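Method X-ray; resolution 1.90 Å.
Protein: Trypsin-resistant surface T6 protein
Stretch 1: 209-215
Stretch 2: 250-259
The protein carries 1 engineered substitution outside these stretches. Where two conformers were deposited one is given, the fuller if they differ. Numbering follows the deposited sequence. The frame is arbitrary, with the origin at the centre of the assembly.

Stretch 1 (209-215) LTVEWKG
Stretch 2 (250-259) DSLESISPNI

The two stretches meet as a short antiparallel β pairing that, beyond its last backbone hydrogen bonds, gives way to a tryptophan whose indole edge is received by a β turn, with a salt bridge alongside; together they bury 581 Å², both sides summed.

The register is set by two bridges. Val-211 faces Ile-259 as a non-hydrogen-bonded pair with their CA atoms 4.6 Å apart, and Glu-212 faces Asn-258 as a hydrogen-bonded pair with CA atoms at 5.1 Å. Trp-213 and Pro-257 follow in the same register, CA to CA 4.4 Å. The strand residues Val-211 and Glu-212 have phi/psi of -137/126 and -110/140, matched by -116/128 at Asn-258 and -111/135 at Ile-259. Glu-212 N donates to Asn-258 O at 2.8 Å (170°), and Asn-258 N donates to Glu-212 O at 2.7 Å (167°); both angles are near linear, as expected of a narrow pair closed by two reciprocal bonds. Alpha-carbon hydrogens add CA-H...O contacts, Val-211 CA to Asn-258 O and Ile-259 CA to Thr-210 O, each 3.4 Å.

Side chains alternate between the faces of the sheet. On the face of Val-211 (chi1 t) and Ile-259 (m, t) the contact is apolar: Val-211 CG2 lies 4.5 Å from Ile-259 CG1, Val-211 CG1 lies 4.0 Å from Pro-257 CB, and Leu-209 (t, p) brings CD1 to 3.6 Å from Ile-259 CG2. On the other face, Glu-212 (chi1 t, chi2 -98°) accepts from the amide of Asn-258 (chi1 m, chi2 -43°), ND2 to OE1 2.6 Å at 175°, a short and almost straight bond. The second carboxylate oxygen is used locally, Gly-215 N donating to Glu-212 OE2 at 3.0 Å. Water 2 donates to Glu-212 OE2 and to Ser-256 O, both at 2.9 Å, and accepts from Lys-214 N at 3.0 Å, thereby bridging the stretches where direct backbone pairing has ended. Water 1 donates to Asn-258 O at 3.0 Å and lies 2.9 Å from Thr-210 OG1, a hydrogen bond of undecided direction.

Trp-213 (chi1 t, chi2 72°) has the largest area covered by the other stretch, 109 Å². Leu-252 to Ile-255 forms a type I' turn, with Glu-253 at 53/39, Ser-254 at 57/24 and Ile-255 N bonded to Leu-252 O at 3.0 Å. Its carbonyls converge near the plane of the indole: Trp-213 NE1 donates to Leu-252 O at 3.0 Å (136°) and, weakly, to Ile-255 O at 3.0 Å (128°), because one proton divided between two acceptors is straight to neither. Trp-213 CD1 also packs 4.1 Å from Ile-255 CG2 and 4.3 Å from Leu-252 CD2.

Lys-214, at 53/34 with chi angles m, t, m, t, extends to Glu-253 (m, t): Lys-214 NZ and Glu-253 OE1 form a salt bridge of 2.8 Å. Its aliphatic part packs as well, Lys-214 CD lying 3.7 Å from Ile-255 CD1.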

# COMPACT_ATOMS: atom_id res chain seq x y z
N LEU A 209 11.15 0.64 10.52
CA LEU A 209 9.78 1.15 10.64
C LEU A 209 9.70 2.26 11.67
O LEU A 209 10.13 2.08 12.82
CB LEU A 209 8.81 0.02 11.00
CG LEU A 209 7.30 0.32 11.09
CD1 LEU A 209 6.73 0.69 9.73
CD2 LEU A 209 6.55 -0.89 11.66
N THR A 210 9.18 3.40 11.27
CA THR A 210 9.00 4.50 12.19
C THR A 210 7.58 5.01 12.10
O THR A 210 6.90 4.85 11.09
CB THR A 210 9.99 5.65 11.92
OG1 THR A 210 9.58 6.35 10.74
CG2 THR A 210 11.39 5.12 11.72
N VAL A 211 7.13 5.62 13.17
CA VAL A 211 5.80 6.17 13.24
C VAL A 211 5.93 7.54 13.89
O VAL A 211 6.55 7.65 14.95
CB VAL A 211 4.87 5.25 14.08
CG1 VAL A 211 3.55 5.91 14.35
CG2 VAL A 211 4.66 3.90 13.42
N GLU A 212 5.41 8.58 13.25
CA GLU A 212 5.31 9.91 13.84
C GLU A 212 3.83 10.17 14.08
O GLU A 212 2.98 9.79 13.27
CB GLU A 212 5.92 10.99 12.92
CG GLU A 212 5.62 12.45 13.30
CD GLU A 212 4.47 13.08 12.51
OE1 GLU A 212 4.58 13.10 11.26
OE2 GLU A 212 3.46 13.56 13.12
N TRP A 213 3.52 10.78 15.20
CA TRP A 213 2.14 11.13 15.56
C TRP A 213 2.21 12.39 16.42
O TRP A 213 3.02 12.48 17.35
CB TRP A 213 1.50 9.98 16.33
CG TRP A 213 0.10 10.27 16.83
CD1 TRP A 213 -1.05 10.37 16.10
CD2 TRP A 213 -0.28 10.49 18.19
NE1 TRP A 213 -2.12 10.64 16.92
CE2 TRP A 213 -1.67 10.71 18.21
CE3 TRP A 213 0.43 10.50 19.39
CZ2 TRP A 213 -2.36 10.96 19.40
CZ3 TRP A 213 -0.26 10.75 20.55
CH2 TRP A 213 -1.64 10.97 20.55
N LYS A 214 1.38 13.37 16.08
CA LYS A 214 1.40 14.69 16.72
C LYS A 214 2.78 15.34 16.73
O LYS A 214 3.14 16.02 17.67
CB LYS A 214 0.86 14.58 18.16
CG LYS A 214 -0.63 14.26 18.22
CD LYS A 214 -1.29 14.80 19.48
CE LYS A 214 -0.57 14.35 20.73
NZ LYS A 214 -1.48 14.34 21.91
N GLY A 215 3.56 15.12 15.68
CA GLY A 215 4.88 15.71 15.58
C GLY A 215 5.91 15.13 16.54
O GLY A 215 6.92 15.77 16.81
N ASP A 250 -9.13 5.32 19.60
CA ASP A 250 -9.36 6.32 20.63
C ASP A 250 -8.06 7.06 21.01
O ASP A 250 -8.09 8.28 21.22
CB ASP A 250 -10.06 5.71 21.86
CG ASP A 250 -11.51 5.30 21.56
OD1 ASP A 250 -12.12 5.86 20.64
OD2 ASP A 250 -12.04 4.42 22.27
N SER A 251 -6.94 6.34 21.05
CA SER A 251 -5.64 6.93 21.42
C SER A 251 -5.08 7.93 20.40
O SER A 251 -4.15 8.67 20.71
CB SER A 251 -4.59 5.83 21.63
OG SER A 251 -4.08 5.36 20.39
N LEU A 252 -5.63 7.93 19.19
CA LEU A 252 -5.13 8.82 18.12
C LEU A 252 -5.62 10.26 18.23
O LEU A 252 -5.03 11.16 17.62
CB LEU A 252 -5.46 8.25 16.74
CG LEU A 252 -4.90 6.86 16.41
CD1 LEU A 252 -5.23 6.49 14.97
CD2 LEU A 252 -3.40 6.78 16.66
N GLU A 253 -6.68 10.49 19.02
CA GLU A 253 -7.22 11.85 19.19
C GLU A 253 -7.53 12.50 17.83
O GLU A 253 -7.25 13.67 17.62
CB GLU A 253 -6.24 12.74 19.99
CG GLU A 253 -5.95 12.28 21.40
CD GLU A 253 -4.74 12.93 22.03
OE1 GLU A 253 -4.25 13.99 21.57
OE2 GLU A 253 -4.26 12.36 23.02
N SER A 254 -8.06 11.70 16.91
CA SER A 254 -8.40 12.16 15.55
C SER A 254 -7.24 12.78 14.75
O SER A 254 -7.46 13.57 13.84
CB SER A 254 -9.58 13.14 15.61
OG SER A 254 -10.62 12.64 16.44
N ILE A 255 -6.00 12.42 15.09
CA ILE A 255 -4.83 12.88 14.35
C ILE A 255 -4.16 11.64 13.74
O ILE A 255 -3.90 10.68 14.46
CB ILE A 255 -3.86 13.65 15.29
CG1 ILE A 255 -4.48 15.01 15.65
CG2 ILE A 255 -2.49 13.87 14.65
CD1 ILE A 255 -3.90 15.62 16.92
N SER A 256 -3.92 11.65 12.44
CA SER A 256 -3.36 10.46 11.77
C SER A 256 -1.87 10.36 11.98
O SER A 256 -1.17 11.33 11.80
CB SER A 256 -3.56 10.50 10.25
OG SER A 256 -4.93 10.55 9.94
N PRO A 257 -1.38 9.16 12.31
CA PRO A 257 0.06 8.93 12.37
C PRO A 257 0.65 8.89 10.96
O PRO A 257 -0.09 8.67 10.01
CB PRO A 257 0.16 7.57 13.03
CG PRO A 257 -1.07 6.87 12.60
CD PRO A 257 -2.14 7.92 12.55
N ASN A 258 1.95 9.15 10.85
CA ASN A 258 2.67 9.08 9.58
C ASN A 258 3.70 7.96 9.72
O ASN A 258 4.43 7.90 10.71
CB ASN A 258 3.32 10.44 9.30
CG ASN A 258 2.28 11.55 9.06
OD1 ASN A 258 1.28 11.34 8.36
ND2 ASN A 258 2.50 12.70 9.68
N ILE A 259 3.70 7.02 8.77
CA ILE A 259 4.49 5.81 8.86
C ILE A 259 5.60 5.87 7.81
O ILE A 259 5.34 6.21 6.66
CB ILE A 259 3.59 4.56 8.63
CG1 ILE A 259 2.42 4.53 9.61
CG2 ILE A 259 4.39 3.26 8.72
CD1 ILE A 259 1.56 3.30 9.48
O HOH W 1 7.36 8.11 10.20
O HOH W 2 0.60 13.16 13.18